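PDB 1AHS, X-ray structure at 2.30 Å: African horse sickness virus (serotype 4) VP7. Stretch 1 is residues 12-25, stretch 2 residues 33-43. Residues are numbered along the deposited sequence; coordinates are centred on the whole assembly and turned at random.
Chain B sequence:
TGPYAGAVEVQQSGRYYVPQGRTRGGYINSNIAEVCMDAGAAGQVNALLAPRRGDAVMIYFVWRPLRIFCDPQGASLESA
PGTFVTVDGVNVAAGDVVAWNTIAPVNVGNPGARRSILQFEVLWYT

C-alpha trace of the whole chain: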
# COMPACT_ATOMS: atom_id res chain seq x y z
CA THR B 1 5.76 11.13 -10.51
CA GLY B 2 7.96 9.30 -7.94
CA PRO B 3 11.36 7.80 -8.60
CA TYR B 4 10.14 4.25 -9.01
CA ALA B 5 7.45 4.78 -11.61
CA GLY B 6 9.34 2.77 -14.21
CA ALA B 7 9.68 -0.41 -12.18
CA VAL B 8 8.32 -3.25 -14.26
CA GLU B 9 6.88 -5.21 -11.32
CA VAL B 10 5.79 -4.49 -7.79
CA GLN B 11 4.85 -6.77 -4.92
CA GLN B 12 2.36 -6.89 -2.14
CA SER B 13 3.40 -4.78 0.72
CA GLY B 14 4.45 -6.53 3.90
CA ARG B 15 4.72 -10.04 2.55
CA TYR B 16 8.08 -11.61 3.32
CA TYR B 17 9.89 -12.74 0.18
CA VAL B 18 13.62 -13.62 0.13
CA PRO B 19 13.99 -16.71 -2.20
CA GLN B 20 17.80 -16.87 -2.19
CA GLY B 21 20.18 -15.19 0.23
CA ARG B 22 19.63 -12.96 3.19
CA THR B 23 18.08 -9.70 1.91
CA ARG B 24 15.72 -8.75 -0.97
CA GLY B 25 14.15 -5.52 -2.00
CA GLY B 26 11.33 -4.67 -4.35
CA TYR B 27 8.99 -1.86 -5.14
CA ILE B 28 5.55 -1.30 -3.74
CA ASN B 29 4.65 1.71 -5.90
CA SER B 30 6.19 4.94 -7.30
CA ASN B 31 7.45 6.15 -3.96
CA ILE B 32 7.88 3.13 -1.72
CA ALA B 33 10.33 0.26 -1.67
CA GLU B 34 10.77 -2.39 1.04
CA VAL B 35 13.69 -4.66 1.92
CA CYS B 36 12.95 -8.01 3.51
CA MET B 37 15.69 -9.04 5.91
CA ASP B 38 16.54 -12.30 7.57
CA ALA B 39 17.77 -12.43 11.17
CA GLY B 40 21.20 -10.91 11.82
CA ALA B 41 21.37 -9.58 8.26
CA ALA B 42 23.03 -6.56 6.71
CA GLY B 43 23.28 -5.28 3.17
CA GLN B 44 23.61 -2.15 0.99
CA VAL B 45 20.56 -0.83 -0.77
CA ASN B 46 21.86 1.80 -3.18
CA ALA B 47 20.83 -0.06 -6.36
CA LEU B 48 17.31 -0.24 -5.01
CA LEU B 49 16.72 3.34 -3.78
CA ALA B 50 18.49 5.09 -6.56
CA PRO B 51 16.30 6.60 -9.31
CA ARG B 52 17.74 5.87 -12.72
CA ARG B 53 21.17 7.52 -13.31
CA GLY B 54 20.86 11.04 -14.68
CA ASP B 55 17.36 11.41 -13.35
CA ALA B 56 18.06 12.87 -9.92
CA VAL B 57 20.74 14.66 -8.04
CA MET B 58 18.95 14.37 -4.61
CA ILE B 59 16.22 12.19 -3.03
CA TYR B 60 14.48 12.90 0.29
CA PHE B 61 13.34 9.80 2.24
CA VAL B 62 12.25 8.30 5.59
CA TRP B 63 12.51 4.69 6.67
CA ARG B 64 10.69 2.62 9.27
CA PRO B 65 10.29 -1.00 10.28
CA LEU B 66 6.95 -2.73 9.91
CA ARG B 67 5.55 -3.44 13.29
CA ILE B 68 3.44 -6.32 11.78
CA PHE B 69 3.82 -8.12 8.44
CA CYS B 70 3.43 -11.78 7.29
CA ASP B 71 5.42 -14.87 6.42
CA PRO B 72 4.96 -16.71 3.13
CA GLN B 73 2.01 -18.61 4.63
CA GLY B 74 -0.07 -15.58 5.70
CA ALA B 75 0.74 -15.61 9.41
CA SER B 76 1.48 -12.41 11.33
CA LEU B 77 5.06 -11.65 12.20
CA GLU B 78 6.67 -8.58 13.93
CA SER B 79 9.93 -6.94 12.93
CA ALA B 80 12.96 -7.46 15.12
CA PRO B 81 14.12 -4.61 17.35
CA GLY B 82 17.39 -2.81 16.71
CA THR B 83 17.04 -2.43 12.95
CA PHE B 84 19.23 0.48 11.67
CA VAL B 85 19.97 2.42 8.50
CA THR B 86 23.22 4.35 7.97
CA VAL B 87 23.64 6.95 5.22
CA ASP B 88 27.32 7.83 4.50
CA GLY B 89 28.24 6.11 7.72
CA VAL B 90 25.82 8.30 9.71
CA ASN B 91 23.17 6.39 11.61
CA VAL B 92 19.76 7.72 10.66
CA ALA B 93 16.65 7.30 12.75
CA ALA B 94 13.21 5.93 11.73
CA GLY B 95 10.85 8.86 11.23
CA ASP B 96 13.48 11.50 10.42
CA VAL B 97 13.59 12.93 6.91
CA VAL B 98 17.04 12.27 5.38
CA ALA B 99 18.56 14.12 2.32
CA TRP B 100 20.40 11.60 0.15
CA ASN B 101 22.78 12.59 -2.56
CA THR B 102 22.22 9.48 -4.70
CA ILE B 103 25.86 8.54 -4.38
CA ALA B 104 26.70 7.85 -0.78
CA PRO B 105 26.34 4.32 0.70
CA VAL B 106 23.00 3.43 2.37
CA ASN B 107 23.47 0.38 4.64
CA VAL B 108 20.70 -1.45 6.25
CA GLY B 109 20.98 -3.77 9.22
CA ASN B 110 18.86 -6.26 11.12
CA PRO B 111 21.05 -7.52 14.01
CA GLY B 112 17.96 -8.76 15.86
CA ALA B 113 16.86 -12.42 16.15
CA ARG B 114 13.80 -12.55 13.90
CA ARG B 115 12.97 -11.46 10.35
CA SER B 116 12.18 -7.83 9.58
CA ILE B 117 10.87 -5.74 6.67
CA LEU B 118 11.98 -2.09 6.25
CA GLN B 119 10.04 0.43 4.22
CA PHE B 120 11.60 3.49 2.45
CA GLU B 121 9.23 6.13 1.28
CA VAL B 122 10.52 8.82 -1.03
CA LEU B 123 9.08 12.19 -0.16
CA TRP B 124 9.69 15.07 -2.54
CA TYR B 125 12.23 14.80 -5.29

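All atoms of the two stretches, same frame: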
# COMPACT_ATOMS: atom_id res chain seq x y z
N GLN B 12 3.26 -7.27 -3.20
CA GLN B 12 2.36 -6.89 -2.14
C GLN B 12 3.18 -6.43 -1.02
O GLN B 12 4.14 -7.08 -0.64
CB GLN B 12 1.50 -8.07 -1.68
CG GLN B 12 0.60 -7.74 -0.51
CD GLN B 12 -0.10 -8.94 0.07
OE1 GLN B 12 0.46 -10.02 0.21
NE2 GLN B 12 -1.33 -8.73 0.49
N SER B 13 2.74 -5.35 -0.42
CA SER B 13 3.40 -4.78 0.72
C SER B 13 3.29 -5.63 1.97
O SER B 13 2.20 -6.02 2.36
CB SER B 13 2.78 -3.44 1.05
OG SER B 13 3.08 -3.06 2.38
N GLY B 14 4.41 -5.80 2.66
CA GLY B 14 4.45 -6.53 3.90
C GLY B 14 4.48 -8.02 3.83
O GLY B 14 4.34 -8.65 4.86
N ARG B 15 4.65 -8.59 2.66
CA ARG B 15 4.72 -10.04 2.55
C ARG B 15 6.18 -10.48 2.41
O ARG B 15 6.83 -10.18 1.42
CB ARG B 15 3.89 -10.54 1.37
CG ARG B 15 3.94 -12.08 1.21
CD ARG B 15 2.83 -12.59 0.32
NE ARG B 15 1.56 -12.59 1.02
CZ ARG B 15 1.07 -13.64 1.66
NH1 ARG B 15 1.76 -14.78 1.67
NH2 ARG B 15 -0.11 -13.55 2.28
N TYR B 16 6.70 -11.22 3.39
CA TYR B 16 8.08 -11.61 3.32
C TYR B 16 8.42 -12.45 2.10
O TYR B 16 7.76 -13.45 1.80
CB TYR B 16 8.46 -12.29 4.62
CG TYR B 16 9.94 -12.49 4.81
CD1 TYR B 16 10.55 -13.66 4.37
CD2 TYR B 16 10.73 -11.54 5.48
CE1 TYR B 16 11.89 -13.90 4.58
CE2 TYR B 16 12.10 -11.78 5.70
CZ TYR B 16 12.66 -12.97 5.25
OH TYR B 16 13.97 -13.30 5.48
N TYR B 17 9.44 -12.03 1.36
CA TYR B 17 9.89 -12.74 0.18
C TYR B 17 11.38 -12.52 -0.07
O TYR B 17 11.82 -11.46 -0.52
CB TYR B 17 9.11 -12.29 -1.03
CG TYR B 17 9.49 -13.03 -2.28
CD1 TYR B 17 9.29 -14.39 -2.38
CD2 TYR B 17 10.03 -12.36 -3.38
CE1 TYR B 17 9.62 -15.09 -3.54
CE2 TYR B 17 10.36 -13.04 -4.54
CZ TYR B 17 10.16 -14.41 -4.62
OH TYR B 17 10.50 -15.12 -5.75
N VAL B 18 12.15 -13.55 0.26
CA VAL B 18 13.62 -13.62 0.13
C VAL B 18 13.93 -15.08 -0.32
O VAL B 18 14.27 -15.92 0.50
CB VAL B 18 14.28 -13.38 1.49
CG1 VAL B 18 15.75 -13.59 1.39
CG2 VAL B 18 13.98 -12.01 2.00
N PRO B 19 13.76 -15.39 -1.61
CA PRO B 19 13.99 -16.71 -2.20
C PRO B 19 15.43 -17.28 -2.14
O PRO B 19 15.62 -18.50 -2.03
CB PRO B 19 13.51 -16.52 -3.64
CG PRO B 19 13.92 -15.13 -3.92
CD PRO B 19 13.47 -14.42 -2.68
N GLN B 20 16.43 -16.42 -2.27
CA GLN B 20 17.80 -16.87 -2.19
C GLN B 20 18.47 -15.79 -1.36
O GLN B 20 18.02 -14.64 -1.38
CB GLN B 20 18.43 -16.95 -3.60
N GLY B 21 19.44 -16.17 -0.54
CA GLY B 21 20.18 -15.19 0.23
C GLY B 21 19.59 -14.69 1.52
O GLY B 21 18.70 -15.31 2.10
N ARG B 22 20.09 -13.53 1.94
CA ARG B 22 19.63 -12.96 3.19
C ARG B 22 18.84 -11.67 3.13
O ARG B 22 18.25 -11.30 4.13
CB ARG B 22 20.78 -12.86 4.19
CG ARG B 22 21.20 -14.23 4.78
CD ARG B 22 21.78 -14.08 6.18
NE ARG B 22 22.78 -13.00 6.25
CZ ARG B 22 23.72 -12.88 7.20
NH1 ARG B 22 23.80 -13.80 8.17
NH2 ARG B 22 24.57 -11.82 7.20
N THR B 23 18.89 -10.92 2.03
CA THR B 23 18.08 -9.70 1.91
C THR B 23 17.48 -9.66 0.48
O THR B 23 17.94 -10.39 -0.42
CB THR B 23 18.88 -8.38 2.18
OG1 THR B 23 19.97 -8.26 1.27
CG2 THR B 23 19.44 -8.34 3.56
N ARG B 24 16.36 -8.95 0.33
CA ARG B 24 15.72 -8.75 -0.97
C ARG B 24 14.86 -7.54 -0.88
O ARG B 24 14.26 -7.26 0.15
CB ARG B 24 14.91 -9.94 -1.49
CG ARG B 24 14.49 -9.67 -2.97
CD ARG B 24 14.01 -10.90 -3.74
NE ARG B 24 13.50 -10.58 -5.08
CZ ARG B 24 12.47 -9.75 -5.34
NH1 ARG B 24 11.83 -9.14 -4.35
NH2 ARG B 24 12.08 -9.56 -6.60
N GLY B 25 14.93 -6.74 -1.92
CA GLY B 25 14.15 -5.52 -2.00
C GLY B 25 13.29 -5.58 -3.24
O GLY B 25 13.53 -6.37 -4.17
N ALA B 33 9.59 1.47 -1.41
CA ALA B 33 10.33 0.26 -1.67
C ALA B 33 10.45 -0.41 -0.30
O ALA B 33 10.36 0.27 0.73
CB ALA B 33 11.70 0.62 -2.22
N GLU B 34 10.63 -1.72 -0.24
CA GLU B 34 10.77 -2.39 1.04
C GLU B 34 11.89 -3.41 0.94
O GLU B 34 12.07 -4.01 -0.11
CB GLU B 34 9.49 -3.17 1.36
CG GLU B 34 8.27 -2.33 1.72
CD GLU B 34 7.03 -3.15 2.09
OE1 GLU B 34 7.03 -4.41 1.99
OE2 GLU B 34 6.01 -2.52 2.46
N VAL B 35 12.66 -3.62 1.99
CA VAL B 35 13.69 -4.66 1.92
C VAL B 35 13.42 -5.68 3.03
O VAL B 35 13.16 -5.32 4.18
CB VAL B 35 15.15 -4.06 1.85
CG1 VAL B 35 15.21 -2.72 2.49
CG2 VAL B 35 16.17 -4.97 2.44
N CYS B 36 13.24 -6.92 2.61
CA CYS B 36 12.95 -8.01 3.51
C CYS B 36 14.27 -8.46 4.04
O CYS B 36 15.16 -8.71 3.25
CB CYS B 36 12.28 -9.15 2.74
SG CYS B 36 10.58 -8.83 2.24
N MET B 37 14.40 -8.63 5.34
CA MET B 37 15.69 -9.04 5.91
C MET B 37 15.64 -10.18 6.89
O MET B 37 14.89 -10.14 7.86
CB MET B 37 16.34 -7.86 6.62
CG MET B 37 16.54 -6.65 5.76
SD MET B 37 17.41 -5.46 6.63
CE MET B 37 19.06 -6.19 6.37
N ASP B 38 16.45 -11.19 6.66
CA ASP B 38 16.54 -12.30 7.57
C ASP B 38 17.17 -11.82 8.88
O ASP B 38 17.61 -10.67 9.01
CB ASP B 38 17.44 -13.37 7.02
CG ASP B 38 16.93 -14.76 7.29
OD1 ASP B 38 16.29 -15.02 8.36
OD2 ASP B 38 17.16 -15.60 6.39
N ALA B 39 17.22 -12.71 9.85
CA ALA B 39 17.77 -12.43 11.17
C ALA B 39 19.29 -12.23 11.10
O ALA B 39 20.00 -12.99 10.42
CB ALA B 39 17.45 -13.57 12.10
N GLY B 40 19.78 -11.20 11.79
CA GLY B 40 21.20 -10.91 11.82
C GLY B 40 21.80 -10.50 10.48
O GLY B 40 23.04 -10.60 10.29
N ALA B 41 20.94 -9.99 9.59
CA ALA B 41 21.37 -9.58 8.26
C ALA B 41 21.73 -8.11 8.07
O ALA B 41 21.24 -7.23 8.80
CB ALA B 41 20.37 -10.02 7.21
N ALA B 42 22.59 -7.89 7.09
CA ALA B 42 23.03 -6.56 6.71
C ALA B 42 23.26 -6.56 5.21
O ALA B 42 23.58 -7.60 4.61
CB ALA B 42 24.29 -6.23 7.42
N GLY B 43 23.10 -5.38 4.61
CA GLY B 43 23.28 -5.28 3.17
C GLY B 43 23.27 -3.82 2.80
O GLY B 43 23.06 -2.97 3.68

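The first stretch meets the second in two ways: its early loop residues gather around the side chains of Glu34 and Cys36, and its final residues pair with the strand 33-37 as an antiparallel neighbour. Together the contacts bury 720 Å², both sides summed.

The path begins with a type II turn from Gln12 to Arg15. Gln12 does not touch the second stretch but steadies the turn, since its OE1 accepts a hydrogen bond from Arg15 NE at 2.9 Å. Within this turn the carboxylate of Glu34 finds its partners. Ser13 OG lies 3.0 Å from Glu34 OE2, while Gly14 N donates to Glu34 OE1 at 3.0 Å in a nearly straight bond (167°). Glu34 has the reach for this because its side chain leaves the strand toward the loop with chi2 in t, and the buried carboxylate gains a backbone amide as donor. Gly14 has phi/psi of 80/8, where a CB would be jammed against the carbonyl oxygen of Ser13, so the turn itself calls for glycine.

Tyr16 and the two residues after it surround Cys36, the residue most covered in this contact. The Tyr16 ring, buried with chi1 in t, passes along the strand: its CD2 is 4.0 Å from Cys36 CB, and Met37 O and Asp38 N lie at its edge. Cys36 SG sits 4.8 Å from the centroid of the Tyr16 ring in an oblique position. Cys36 SG also accepts a hydrogen bond from Tyr17 N at 3.5 Å, with an angle of 166°, so a small, polarizable side chain satisfies a loop amide without leaving its apolar surroundings. Val18 points toward the strand and closes this pocket, with CG2 3.4 Å from Cys36 CB. The chain then swings out through Pro19, Gln20 and Gly21, which make no contact; Gly21 has a positive phi, which favours glycine.

Arg22 brings the chain back. Its carbonyl O accepts a hydrogen bond from Asp38 N at 3.1 Å, almost linear at 176°, just where the second stretch enters the type II turn from Asp38 to Ala41. The exposed, poorly ordered side chain lies along that turn, with Ala41 CA and Gly40 O over one face of its guanidinium.

From Thr23 onward the pairing is regular. Arg24 and Cys36 form the hydrogen-bonded pair, Arg24 N donating to Cys36 O at 3.2 Å and Cys36 N to Arg24 O at 2.7 Å. The non-hydrogen-bonded pairs on either side, Thr23 with Met37 and Gly25 with Val35, approach through CA-H...O contacts, including Thr23 CA to Cys36 O at 3.4 Å and Gly25 CA to Glu34 O at 3.2 Å. Thr23 shares a sheet face with Val35 and Met37, and its methyl CG2 packs 3.6 Å from Met37 CE. Arg24 lies on the other face with Cys36, but its extended side chain leads away. At Gly25 the lack of a side chain accompanies a close backbone approach, 4.0 Å between Gly25 CA and Val35 CA.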